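Local coordinates for DNA replication licensing factor MCM related protein (Thermoplasma acidophilum, PDB 4ME3) that probably serves as a replicative helicase that binds single-stranded DNA and hydrolyses ATP, this chain being its N-terminal, zinc-binding part, at residues 17-22 with 75-79; 65-69 with 120-124. All coordinates share one frame; numbering follows the deposited sequence.

Overall arrangement
Both contacts involve the helical part of this MCM N-terminal domain. Contact 1 packs helix 14-27 on helix 69-84. Contact 2 fastens the same bundle, through the end of helix 59-67 and the first residue of helix 69-84, to the start of strand 123-147 in the OB part. Their centres lie about 17 Å apart, and they meet directly where W21 CZ2 packs on I65 CD1 at 3.8 Å. Helices 59-67 and 69-84 follow each other in the chain, so contact 2 lies at the junction of the two and contact 1 further along the second. Both are remote from the zinc ion held by C147, C150, C169 and C172.

Contact 1. Residues 17-22 with 75-79; sequences IKDLWR and AGEEV
K18 NZ is drawn between two groups of helix 69-84: a salt bridge to E78 OE1, long at 3.6 Å, and a hydrogen bond to Q82. The lysine chain bends at chi3 (75°) and crosses E78 at a slant, while its CB runs past V79 CG2 at 3.7 Å. Beyond it R22 lays its CG against V79 CG1 at 3.6 Å, and V79 CG2 lies over one face of the guanidinium. That group is held from two other directions, by D19 OD1 on its own helix (2.7 Å from R22 NH1) and by a salt bridge from NE to D83. The other flank is apolar and tight. I17 CG2, anti to the backbone N, meets A75 CB at 3.5 Å. Next to it the W21 indole faces G76, whose CA stands 3.5 Å from the centroid of the five-membered ring, 10° off its normal, a CH-pi contact. A CB on G76 would clash with the indole, so the bare backbone lets the ring lie close. W21 NE1 is hydrogen-bonded to Y72 O, which fixes the ring's rotation. The axes of the two short segments, 17-22 and 75-79, approach to 8.8 Å and cross at -61°. Helix 59-67 adds F61, edge-to-face with W21, and I65, so the indole of helix 14-27 is packed between helices 59-67 and 69-84.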
ATOM      1  N   ILE A  17       6.713  -9.830 -14.422  1.00 20.28           N
ATOM      2  CA  ILE A  17       6.977  -9.471 -13.033  1.00 14.98           C
ATOM      3  C   ILE A  17       6.341 -10.509 -12.114  1.00 14.61           C
ATOM      4  O   ILE A  17       6.962 -10.962 -11.153  1.00 14.73           O
ATOM      5  CB  ILE A  17       6.459  -8.056 -12.707  1.00 16.52           C
ATOM      6  CG1 ILE A  17       7.280  -7.013 -13.467  1.00 19.29           C
ATOM      7  CG2 ILE A  17       6.544  -7.781 -11.212  1.00 13.80           C
ATOM      8  CD1 ILE A  17       6.743  -5.595 -13.347  1.00 22.52           C
ATOM      9  N   LYS A  18       5.110 -10.902 -12.424  1.00 16.12           N
ATOM     10  CA  LYS A  18       4.418 -11.910 -11.632  1.00 18.92           C
ATOM     11  C   LYS A  18       5.144 -13.254 -11.702  1.00 18.97           C
ATOM     12  O   LYS A  18       5.254 -13.955 -10.696  1.00 16.49           O
ATOM     13  CB  LYS A  18       2.966 -12.054 -12.090  1.00 17.47           C
ATOM     14  CG  LYS A  18       2.110 -10.837 -11.765  1.00 21.69           C
ATOM     15  CD  LYS A  18       0.734 -10.915 -12.405  1.00 27.95           C
ATOM     16  CE  LYS A  18      -0.167 -11.901 -11.686  1.00 40.10           C
ATOM     17  NZ  LYS A  18      -1.542 -11.904 -12.259  1.00 50.92           N
ATOM     18  N   ASP A  19       5.650 -13.609 -12.879  1.00 17.79           N
ATOM     19  CA  ASP A  19       6.402 -14.853 -13.028  1.00 20.17           C
ATOM     20  C   ASP A  19       7.646 -14.841 -12.147  1.00 17.55           C
ATOM     21  O   ASP A  19       7.994 -15.851 -11.547  1.00 18.88           O
ATOM     22  CB  ASP A  19       6.794 -15.088 -14.489  1.00 19.11           C
ATOM     23  CG  ASP A  19       5.645 -15.621 -15.323  1.00 34.39           C
ATOM     24  OD1 ASP A  19       4.696 -16.190 -14.744  1.00 42.39           O
ATOM     25  OD2 ASP A  19       5.695 -15.480 -16.564  1.00 47.77           O
ATOM     26  N   LEU A  20       8.311 -13.693 -12.068  1.00 15.30           N
ATOM     27  CA  LEU A  20       9.493 -13.553 -11.225  1.00 13.09           C
ATOM     28  C   LEU A  20       9.147 -13.743  -9.742  1.00 14.58           C
ATOM     29  O   LEU A  20       9.875 -14.414  -9.007  1.00 14.21           O
ATOM     30  CB  LEU A  20      10.156 -12.195 -11.464  1.00 17.23           C
ATOM     31  CG  LEU A  20      10.898 -12.076 -12.800  1.00 20.91           C
ATOM     32  CD1 LEU A  20      11.170 -10.623 -13.151  1.00 24.46           C
ATOM     33  CD2 LEU A  20      12.196 -12.859 -12.759  1.00 22.65           C
ATOM     34  N   TRP A  21       8.037 -13.158  -9.301  1.00 14.30           N
ATOM     35  CA  TRP A  21       7.583 -13.353  -7.925  1.00 11.78           C
ATOM     36  C   TRP A  21       7.267 -14.819  -7.658  1.00 11.86           C
ATOM     37  O   TRP A  21       7.618 -15.357  -6.609  1.00 14.32           O
ATOM     38  CB  TRP A  21       6.334 -12.521  -7.631  1.00 12.36           C
ATOM     39  CG  TRP A  21       6.611 -11.097  -7.260  1.00 13.55           C
ATOM     40  CD1 TRP A  21       6.261  -9.984  -7.968  1.00 14.68           C
ATOM     41  CD2 TRP A  21       7.293 -10.630  -6.090  1.00 12.26           C
ATOM     42  NE1 TRP A  21       6.685  -8.854  -7.312  1.00 12.11           N
ATOM     43  CE2 TRP A  21       7.319  -9.223  -6.154  1.00 10.19           C
ATOM     44  CE3 TRP A  21       7.882 -11.264  -4.995  1.00 11.09           C
ATOM     45  CZ2 TRP A  21       7.906  -8.440  -5.163  1.00 11.42           C
ATOM     46  CZ3 TRP A  21       8.467 -10.486  -4.013  1.00 13.71           C
ATOM     47  CH2 TRP A  21       8.475  -9.089  -4.103  1.00 10.92           C
ATOM     48  N   ARG A  22       6.585 -15.461  -8.600  1.00 13.43           N
ATOM     49  CA  ARG A  22       6.187 -16.857  -8.428  1.00 15.38           C
ATOM     50  C   ARG A  22       7.388 -17.750  -8.129  1.00 14.71           C
ATOM     51  O   ARG A  22       7.362 -18.543  -7.187  1.00 15.16           O
ATOM     52  CB  ARG A  22       5.458 -17.371  -9.671  1.00 16.76           C
ATOM     53  CG  ARG A  22       4.047 -16.836  -9.822  1.00 19.48           C
ATOM     54  CD  ARG A  22       3.256 -17.615 -10.860  1.00 26.79           C
ATOM     55  NE  ARG A  22       1.987 -16.965 -11.165  1.00 25.54           N
ATOM     56  CZ  ARG A  22       1.827 -16.026 -12.092  1.00 30.02           C
ATOM     57  NH1 ARG A  22       2.855 -15.618 -12.825  1.00 39.53           N
ATOM     58  NH2 ARG A  22       0.631 -15.491 -12.293  1.00 39.45           N
ATOM     59  N   ALA A  75       2.134  -6.452  -7.938  1.00 14.18           N
ATOM     60  CA  ALA A  75       2.233  -7.701  -8.694  1.00 15.45           C
ATOM     61  C   ALA A  75       2.439  -8.884  -7.755  1.00 13.70           C
ATOM     62  O   ALA A  75       1.828  -9.934  -7.927  1.00 14.91           O
ATOM     63  CB  ALA A  75       3.363  -7.627  -9.707  1.00 17.58           C
ATOM     64  N   GLY A  76       3.305  -8.709  -6.762  1.00 14.01           N
ATOM     65  CA  GLY A  76       3.562  -9.757  -5.791  1.00 13.83           C
ATOM     66  C   GLY A  76       2.308 -10.108  -5.014  1.00 12.44           C
ATOM     67  O   GLY A  76       2.022 -11.279  -4.773  1.00 14.75           O
ATOM     68  N   GLU A  77       1.558  -9.086  -4.616  1.00 11.14           N
ATOM     69  CA  GLU A  77       0.314  -9.295  -3.886  1.00 11.42           C
ATOM     70  C   GLU A  77      -0.689 -10.082  -4.729  1.00 13.39           C
ATOM     71  O   GLU A  77      -1.354 -10.989  -4.223  1.00 15.97           O
ATOM     72  CB  GLU A  77      -0.263  -7.947  -3.418  1.00 12.34           C
ATOM     73  CG  GLU A  77       0.556  -7.321  -2.292  1.00 14.49           C
ATOM     74  CD  GLU A  77       0.252  -5.852  -2.038  1.00 22.38           C
ATOM     75  OE1 GLU A  77      -0.500  -5.236  -2.825  1.00 21.23           O
ATOM     76  OE2 GLU A  77       0.788  -5.311  -1.043  1.00 18.78           O
ATOM     77  N   GLU A  78      -0.781  -9.758  -6.014  1.00 11.81           N
ATOM     78  CA  GLU A  78      -1.679 -10.473  -6.914  1.00 16.53           C
ATOM     79  C   GLU A  78      -1.327 -11.955  -7.002  1.00 16.98           C
ATOM     80  O   GLU A  78      -2.212 -12.806  -7.004  1.00 20.04           O
ATOM     81  CB  GLU A  78      -1.663  -9.852  -8.312  1.00 17.94           C
ATOM     82  CG  GLU A  78      -2.371  -8.508  -8.396  1.00 27.91           C
ATOM     83  CD  GLU A  78      -2.441  -7.974  -9.813  1.00 40.54           C
ATOM     84  OE1 GLU A  78      -2.308  -8.778 -10.760  1.00 50.44           O
ATOM     85  OE2 GLU A  78      -2.625  -6.750  -9.979  1.00 45.26           O
ATOM     86  N   VAL A  79      -0.036 -12.260  -7.073  1.00 17.10           N
ATOM     87  CA  VAL A  79       0.412 -13.648  -7.128  1.00 16.75           C
ATOM     88  C   VAL A  79      -0.012 -14.405  -5.872  1.00 17.16           C
ATOM     89  O   VAL A  79      -0.503 -15.530  -5.945  1.00 17.29           O
ATOM     90  CB  VAL A  79       1.940 -13.741  -7.299  1.00 16.74           C
ATOM     91  CG1 VAL A  79       2.425 -15.160  -7.035  1.00 20.33           C
ATOM     92  CG2 VAL A  79       2.342 -13.290  -8.692  1.00 18.87           C
TER

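Contact 2. Residues 65-69 with 120-124; sequences ILVSP and IGTLI
L66 O accepts the backbone N-H of L123 at 2.9 Å, and the bond is nearly straight, 175° at the hydrogen, with the donor in the carbonyl plane. This carbonyl lies in the last turn of helix 59-67, and the N-H belongs to the first residue of strand 123-147, so a helix end is tied to a strand start. T122 CB lies 3.4 Å from L66 O. Beside the bond the two leucines cross: with CG anti to the backbone N (chi1 -171°), L123 extends CD2 to L66 CD2 at 3.8 Å. L123 CB meets P69 CG at 4.0 Å. The proline ring, first in helix 69-84, is the wedge: CD lies 3.3 Å from G121 O, and CG 3.7 Å from L123 N. An alanine in place of P69 would remove CG and CD and would probably leave G121 O without its nearest carbon neighbour across the contact and L123 CB less covered, opening a gap beside the bond. V67 comes in by its backbone, its O 3.8 Å from T122 CG2. In the next shell, T122 OG1 is hydrogen-bonded to N119 O, holding the threonine's rotation. G121 has a positive phi (89°), where a CB would jam against the preceding carbonyl. G121 and T122 make backbone hydrogen bonds to L240, and I124 to G238, so strand 233-247 carries the 120-124 segment, and its I239 touches P69. L66 also reaches F51 and L103, and L123 reaches I262. The chemistry is thus one straight backbone hydrogen bond with apolar side chains beside it and no salt bridge between the segments, a joint of the helical and OB parts that depends on backbone polarity and carbon packing, not on side-chain charge.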
ATOM      1  N   ILE A  65      12.437  -3.267  -7.849  1.00 12.31           N
ATOM      2  CA  ILE A  65      11.493  -3.082  -6.749  1.00 10.17           C
ATOM      3  C   ILE A  65      11.740  -1.747  -6.042  1.00 14.77           C
ATOM      4  O   ILE A  65      10.797  -1.064  -5.648  1.00 14.80           O
ATOM      5  CB  ILE A  65      11.570  -4.241  -5.736  1.00 15.72           C
ATOM      6  CG1 ILE A  65      11.098  -5.540  -6.397  1.00 15.33           C
ATOM      7  CG2 ILE A  65      10.719  -3.938  -4.513  1.00 18.79           C
ATOM      8  CD1 ILE A  65      11.349  -6.790  -5.577  1.00 14.16           C
ATOM      9  N   LEU A  66      13.004  -1.363  -5.891  1.00 12.78           N
ATOM     10  CA  LEU A  66      13.328  -0.095  -5.247  1.00 16.45           C
ATOM     11  C   LEU A  66      12.930   1.101  -6.114  1.00 17.83           C
ATOM     12  O   LEU A  66      12.579   2.161  -5.593  1.00 13.95           O
ATOM     13  CB  LEU A  66      14.818  -0.025  -4.915  1.00 18.25           C
ATOM     14  CG  LEU A  66      15.329  -1.108  -3.961  1.00 15.99           C
ATOM     15  CD1 LEU A  66      16.814  -0.936  -3.712  1.00 22.25           C
ATOM     16  CD2 LEU A  66      14.557  -1.083  -2.656  1.00 20.33           C
ATOM     17  N   VAL A  67      12.977   0.928  -7.431  1.00 13.08           N
ATOM     18  CA  VAL A  67      12.658   2.015  -8.356  1.00 12.51           C
ATOM     19  C   VAL A  67      11.159   2.154  -8.618  1.00 13.39           C
ATOM     20  O   VAL A  67      10.651   3.270  -8.754  1.00 14.40           O
ATOM     21  CB  VAL A  67      13.370   1.816  -9.712  1.00 15.30           C
ATOM     22  CG1 VAL A  67      12.899   2.855 -10.719  1.00 20.74           C
ATOM     23  CG2 VAL A  67      14.874   1.885  -9.535  1.00 21.63           C
ATOM     24  N   SER A  68      10.458   1.023  -8.693  1.00 10.21           N
ATOM     25  CA  SER A  68       9.030   1.009  -9.000  1.00 10.02           C
ATOM     26  C   SER A  68       8.271   0.144  -7.996  1.00 13.51           C
ATOM     27  O   SER A  68       7.628  -0.839  -8.371  1.00 12.77           O
ATOM     28  CB  SER A  68       8.791   0.472 -10.414  1.00 15.99           C
ATOM     29  OG  SER A  68       9.559   1.181 -11.371  1.00 17.30           O
ATOM     30  N   PRO A  69       8.331   0.515  -6.713  1.00  9.93           N
ATOM     31  CA  PRO A  69       7.750  -0.336  -5.667  1.00  8.74           C
ATOM     32  C   PRO A  69       6.241  -0.549  -5.796  1.00 13.49           C
ATOM     33  O   PRO A  69       5.786  -1.658  -5.535  1.00 13.28           O
ATOM     34  CB  PRO A  69       8.102   0.402  -4.369  1.00 10.39           C
ATOM     35  CG  PRO A  69       8.399   1.815  -4.788  1.00 12.02           C
ATOM     36  CD  PRO A  69       8.989   1.709  -6.159  1.00 12.46           C
ATOM     37  N   ILE A 120      11.023  10.694  -5.674  1.00  9.75           N
ATOM     38  CA  ILE A 120       9.576  10.509  -5.708  1.00  9.56           C
ATOM     39  C   ILE A 120       9.203   9.231  -6.452  1.00 12.71           C
ATOM     40  O   ILE A 120       9.681   8.977  -7.559  1.00 12.62           O
ATOM     41  CB  ILE A 120       8.867  11.716  -6.351  1.00 10.77           C
ATOM     42  CG1 ILE A 120       9.032  12.951  -5.465  1.00 14.08           C
ATOM     43  CG2 ILE A 120       7.389  11.419  -6.561  1.00 13.20           C
ATOM     44  CD1 ILE A 120       8.575  14.250  -6.123  1.00 13.37           C
ATOM     45  N   GLY A 121       8.357   8.422  -5.822  1.00  9.47           N
ATOM     46  CA  GLY A 121       7.875   7.196  -6.426  1.00  9.89           C
ATOM     47  C   GLY A 121       8.759   5.998  -6.151  1.00 12.26           C
ATOM     48  O   GLY A 121       8.450   4.887  -6.581  1.00 15.89           O
ATOM     49  N   THR A 122       9.853   6.213  -5.429  1.00  8.10           N
ATOM     50  CA  THR A 122      10.799   5.139  -5.132  1.00  9.38           C
ATOM     51  C   THR A 122      10.730   4.714  -3.670  1.00 10.20           C
ATOM     52  O   THR A 122      10.120   5.392  -2.838  1.00 10.53           O
ATOM     53  CB  THR A 122      12.244   5.556  -5.462  1.00 11.80           C
ATOM     54  OG1 THR A 122      12.710   6.513  -4.500  1.00 11.78           O
ATOM     55  CG2 THR A 122      12.317   6.158  -6.860  1.00 13.13           C
ATOM     56  N   LEU A 123      11.357   3.583  -3.367  1.00  9.97           N
ATOM     57  CA  LEU A 123      11.393   3.050  -2.012  1.00 11.28           C
ATOM     58  C   LEU A 123      12.657   3.527  -1.311  1.00 14.92           C
ATOM     59  O   LEU A 123      13.766   3.157  -1.698  1.00 18.72           O
ATOM     60  CB  LEU A 123      11.349   1.518  -2.059  1.00 11.78           C
ATOM     61  CG  LEU A 123      11.154   0.761  -0.741  1.00 16.54           C
ATOM     62  CD1 LEU A 123       9.899   1.196  -0.034  1.00 22.44           C
ATOM     63  CD2 LEU A 123      11.111  -0.736  -1.024  1.00 21.59           C
ATOM     64  N   ILE A 124      12.489   4.364  -0.292  1.00  8.45           N
ATOM     65  CA  ILE A 124      13.619   4.886   0.460  1.00  6.31           C
ATOM     66  C   ILE A 124      13.440   4.616   1.949  1.00 12.51           C
ATOM     67  O   ILE A 124      12.364   4.211   2.391  1.00  9.97           O
ATOM     68  CB  ILE A 124      13.801   6.403   0.223  1.00  8.97           C
ATOM     69  CG1 ILE A 124      12.579   7.182   0.715  1.00 10.06           C
ATOM     70  CG2 ILE A 124      14.041   6.679  -1.259  1.00 12.64           C
ATOM     71  CD1 ILE A 124      12.771   8.694   0.693  1.00 13.95           C
TER